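Local coordinates for protein actibind (Aspergillus niger, PDB 3D3Z) that cleaves single-stranded RNA as a T2-family ribonuclease, probably with little base specificity and a preference for adenylic acid, at residues L31-F35 against L146-S152. Residue numbers count along the deposited sequence, not the author numbering.
Sequences LQTQF and LFKTLDS. With D3Z (1-(5-deoxy-beta-L-xylofuranosyl)pyrimidine-2,4(1H,3H)-dione), chain E.
Two buried glutamines of one strand carry this contact. Residues 31-35 are extended, and alternation sends the CA-to-CB bonds of Gln32 and Gln34 toward 146-152, which leaves helix 134-147; a type I turn runs from Phe147 to Leu150. Gln32 and Phe147 are nearest, CA to CA 6.9 Å. Glutamine suits these places because its neutral amide can donate and accept at once in a buried place. Gln34, m at chi1 and t at chi2, reaches straight out: NE2 donates to Leu150 O (3.0 Å) and to Gln32 OE1 (2.8 Å), using both amide protons, while OE1 accepts from Ser152 OG (2.7 Å). A water lies 3.0 Å from both Gln34 OE1 and Leu150 O, though it has more acceptors in reach than protons. The hydroxyl of Ser152, on a short side chain whose CA-to-CB bond points toward the strand, also bonds to Tyr201 OH. Gln32 (t, m) folds back, and its NE2 is bonded to Gly52 O. Apolar side chains pack beside them: Leu146 CD2 lies 3.7 Å from the aliphatic Gln32 CB, Leu150 CD1 3.6 Å from Gln32 OE1, and the edge of Phe147, at CD1, 3.7 Å from that OE1. Within 146-152, Thr149 OG1 donates to Leu146 O (2.6 Å), and Asp151 N-caps the next helix. Phe35 stacks on His51, a predicted catalytic residue, and its CE2 approaches D3Z C5 (2.9 Å). Such packing of a helix and the loop after it on one face of the antiparallel sheet, with the D3Z site towards the other side, fits the alpha+beta fold of RNase T2.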
ATOM      1  N   LEU A  31       1.552  -6.062   0.755  1.00 20.01           N
ATOM      2  CA  LEU A  31       1.865  -4.970   1.673  1.00 19.68           C
ATOM      3  C   LEU A  31       1.251  -3.682   1.188  1.00 18.38           C
ATOM      4  O   LEU A  31       1.630  -3.190   0.145  1.00 17.51           O
ATOM      5  CB  LEU A  31       3.392  -4.793   1.814  1.00 20.59           C
ATOM      6  CG  LEU A  31       4.204  -5.860   2.550  1.00 19.90           C
ATOM      7  CD1 LEU A  31       4.118  -7.316   1.961  1.00 19.18           C
ATOM      8  CD2 LEU A  31       5.635  -5.378   2.562  1.00 20.01           C
ATOM      9  N   GLN A  32       0.318  -3.150   1.963  1.00 18.11           N
ATOM     10  CA  GLN A  32      -0.173  -1.795   1.744  1.00 18.15           C
ATOM     11  C   GLN A  32       0.728  -0.863   2.561  1.00 17.88           C
ATOM     12  O   GLN A  32       0.739  -0.879   3.782  1.00 17.33           O
ATOM     13  CB  GLN A  32      -1.633  -1.617   2.121  1.00 17.49           C
ATOM     14  CG  GLN A  32      -2.339  -0.427   1.411  1.00 18.41           C
ATOM     15  CD  GLN A  32      -1.861   0.958   1.851  1.00 15.57           C
ATOM     16  OE1 GLN A  32      -2.169   1.430   2.959  1.00 18.28           O
ATOM     17  NE2 GLN A  32      -1.214   1.693   0.912  1.00 14.85           N
ATOM     18  N   THR A  33       1.495  -0.046   1.841  1.00 17.81           N
ATOM     19  CA  THR A  33       2.545   0.776   2.478  1.00 17.56           C
ATOM     20  C   THR A  33       2.146   2.255   2.461  1.00 17.44           C
ATOM     21  O   THR A  33       1.468   2.719   1.534  1.00 15.59           O
ATOM     22  CB  THR A  33       3.896   0.568   1.803  1.00 16.89           C
ATOM     23  OG1 THR A  33       3.807   0.959   0.432  1.00 19.03           O
ATOM     24  CG2 THR A  33       4.257  -0.887   1.881  1.00 15.03           C
ATOM     25  N   GLN A  34       2.539   2.975   3.513  1.00 16.01           N
ATOM     26  CA  GLN A  34       2.191   4.363   3.689  1.00 16.21           C
ATOM     27  C   GLN A  34       3.372   5.260   4.116  1.00 16.52           C
ATOM     28  O   GLN A  34       4.346   4.792   4.686  1.00 16.87           O
ATOM     29  CB  GLN A  34       1.082   4.450   4.742  1.00 17.58           C
ATOM     30  CG  GLN A  34      -0.152   3.665   4.413  1.00 19.17           C
ATOM     31  CD  GLN A  34      -1.236   3.799   5.462  1.00 16.52           C
ATOM     32  OE1 GLN A  34      -1.162   4.681   6.348  1.00 20.04           O
ATOM     33  NE2 GLN A  34      -2.306   3.017   5.300  1.00 16.34           N
ATOM     34  N   PHE A  35       3.258   6.560   3.862  1.00 14.92           N
ATOM     35  CA  PHE A  35       4.242   7.543   4.281  1.00 16.32           C
ATOM     36  C   PHE A  35       3.669   8.578   5.230  1.00 16.41           C
ATOM     37  O   PHE A  35       2.528   8.927   5.094  1.00 16.82           O
ATOM     38  CB  PHE A  35       4.629   8.384   3.073  1.00 17.03           C
ATOM     39  CG  PHE A  35       5.616   7.743   2.188  1.00 20.27           C
ATOM     40  CD1 PHE A  35       6.744   7.160   2.713  1.00 21.99           C
ATOM     41  CD2 PHE A  35       5.465   7.787   0.805  1.00 20.07           C
ATOM     42  CE1 PHE A  35       7.682   6.625   1.893  1.00 21.10           C
ATOM     43  CE2 PHE A  35       6.418   7.236  -0.009  1.00 21.44           C
ATOM     44  CZ  PHE A  35       7.516   6.659   0.535  1.00 21.68           C
ATOM     45  N   LEU A 146      -7.914  -0.187  -0.519  1.00 19.72           N
ATOM     46  CA  LEU A 146      -7.307  -0.788   0.693  1.00 20.26           C
ATOM     47  C   LEU A 146      -6.775   0.290   1.642  1.00 20.01           C
ATOM     48  O   LEU A 146      -7.042   0.267   2.851  1.00 21.25           O
ATOM     49  CB  LEU A 146      -6.208  -1.722   0.270  1.00 20.45           C
ATOM     50  CG  LEU A 146      -5.702  -2.672   1.338  1.00 22.03           C
ATOM     51  CD1 LEU A 146      -6.811  -3.610   1.854  1.00 23.62           C
ATOM     52  CD2 LEU A 146      -4.556  -3.455   0.708  1.00 20.80           C
ATOM     53  N   PHE A 147      -6.069   1.256   1.085  1.00 18.83           N
ATOM     54  CA  PHE A 147      -5.608   2.414   1.884  1.00 19.16           C
ATOM     55  C   PHE A 147      -6.729   3.064   2.671  1.00 19.03           C
ATOM     56  O   PHE A 147      -6.559   3.405   3.865  1.00 19.74           O
ATOM     57  CB  PHE A 147      -4.971   3.429   0.959  1.00 17.87           C
ATOM     58  CG  PHE A 147      -4.585   4.721   1.623  1.00 17.28           C
ATOM     59  CD1 PHE A 147      -3.474   4.807   2.428  1.00 18.83           C
ATOM     60  CD2 PHE A 147      -5.280   5.854   1.365  1.00 12.01           C
ATOM     61  CE1 PHE A 147      -3.094   5.998   2.995  1.00 17.39           C
ATOM     62  CE2 PHE A 147      -4.933   7.083   1.925  1.00 17.72           C
ATOM     63  CZ  PHE A 147      -3.803   7.154   2.778  1.00 16.74           C
ATOM     64  N   LYS A 148      -7.893   3.249   2.031  1.00 19.77           N
ATOM     65  CA  LYS A 148      -9.039   3.854   2.732  1.00 19.77           C
ATOM     66  C   LYS A 148      -9.422   3.096   4.001  1.00 19.62           C
ATOM     67  O   LYS A 148     -10.002   3.666   4.915  1.00 20.47           O
ATOM     68  CB  LYS A 148     -10.257   3.983   1.822  1.00 19.48           C
ATOM     69  CG  LYS A 148     -10.110   5.073   0.791  1.00 20.28           C
ATOM     70  CD  LYS A 148     -11.159   4.937  -0.244  1.00 21.36           C
ATOM     71  CE  LYS A 148     -11.247   6.160  -1.040  1.00 21.17           C
ATOM     72  NZ  LYS A 148     -12.455   6.143  -1.901  1.00 23.17           N
ATOM     73  N   THR A 149      -9.099   1.828   4.074  1.00 19.48           N
ATOM     74  CA  THR A 149      -9.504   1.063   5.239  1.00 21.03           C
ATOM     75  C   THR A 149      -8.451   1.143   6.366  1.00 21.38           C
ATOM     76  O   THR A 149      -8.624   0.523   7.419  1.00 21.43           O
ATOM     77  CB  THR A 149      -9.749  -0.429   4.890  1.00 20.82           C
ATOM     78  OG1 THR A 149      -8.528  -1.043   4.503  1.00 22.09           O
ATOM     79  CG2 THR A 149     -10.819  -0.618   3.763  1.00 20.66           C
ATOM     80  N   LEU A 150      -7.345   1.846   6.119  1.00 21.08           N
ATOM     81  CA  LEU A 150      -6.155   1.805   6.996  1.00 21.38           C
ATOM     82  C   LEU A 150      -5.760   3.211   7.381  1.00 21.76           C
ATOM     83  O   LEU A 150      -4.691   3.667   6.992  1.00 22.96           O
ATOM     84  CB  LEU A 150      -5.004   1.127   6.232  1.00 20.07           C
ATOM     85  CG  LEU A 150      -5.194  -0.351   5.955  1.00 18.99           C
ATOM     86  CD1 LEU A 150      -4.196  -0.844   4.930  1.00 12.66           C
ATOM     87  CD2 LEU A 150      -5.081  -1.143   7.254  1.00 19.00           C
ATOM     88  N   ASP A 151      -6.660   3.905   8.083  1.00 22.71           N
ATOM     89  CA  ASP A 151      -6.463   5.287   8.487  1.00 22.94           C
ATOM     90  C   ASP A 151      -5.570   5.303   9.764  1.00 23.25           C
ATOM     91  O   ASP A 151      -6.046   5.401  10.892  1.00 25.24           O
ATOM     92  CB  ASP A 151      -7.795   5.986   8.710  1.00 22.92           C
ATOM     93  CG  ASP A 151      -7.652   7.448   9.088  1.00 24.38           C
ATOM     94  OD1 ASP A 151      -6.533   7.991   9.229  1.00 26.67           O
ATOM     95  OD2 ASP A 151      -8.705   8.084   9.288  1.00 26.75           O
ATOM     96  N   SER A 152      -4.278   5.200   9.507  1.00 23.19           N
ATOM     97  CA  SER A 152      -3.185   5.282  10.478  1.00 22.79           C
ATOM     98  C   SER A 152      -3.270   6.502  11.387  1.00 24.00           C
ATOM     99  O   SER A 152      -3.147   6.371  12.606  1.00 24.34           O
ATOM    100  CB  SER A 152      -1.866   5.286   9.674  1.00 22.28           C
ATOM    101  OG  SER A 152      -1.746   4.085   8.951  1.00 22.60           O
TER
HETATM  102  N1  D3Z E 252       9.406   8.807  -2.794  0.50 41.40           N
HETATM  103  C2  D3Z E 252       8.694   9.529  -3.772  0.50 40.68           C
HETATM  104  N3  D3Z E 252       7.591  10.186  -3.427  0.50 40.48           N
HETATM  105  C4  D3Z E 252       7.124  10.175  -2.178  0.50 40.63           C
HETATM  106  C5  D3Z E 252       7.811   9.473  -1.223  0.50 41.14           C
HETATM  107  C6  D3Z E 252       8.971   8.781  -1.544  0.50 41.09           C
HETATM  108  O2  D3Z E 252       9.078   9.572  -4.959  0.50 40.41           O
HETATM  109  O4  D3Z E 252       6.095  10.794  -1.837  0.50 40.47           O
HETATM  110  C1' D3Z E 252      10.597   8.074  -3.139  0.50 41.89           C
HETATM  111  C2' D3Z E 252      10.472   7.763  -4.617  0.50 44.08           C
HETATM  112  O2' D3Z E 252      11.454   8.509  -5.359  0.50 45.72           O
HETATM  113  C3' D3Z E 252      10.583   6.253  -4.735  0.50 43.14           C
HETATM  114  C4' D3Z E 252      10.805   5.715  -3.333  0.50 44.13           C
HETATM  115  O3' D3Z E 252       9.386   5.702  -5.258  0.50 43.55           O
HETATM  116  O4' D3Z E 252      10.640   6.824  -2.427  0.50 44.33           O
HETATM  117  C5' D3Z E 252       9.823   4.582  -3.059  0.50 43.85           C
HETATM  118  O   HOH W   1      -3.624   6.438   6.421  1.00 17.00           O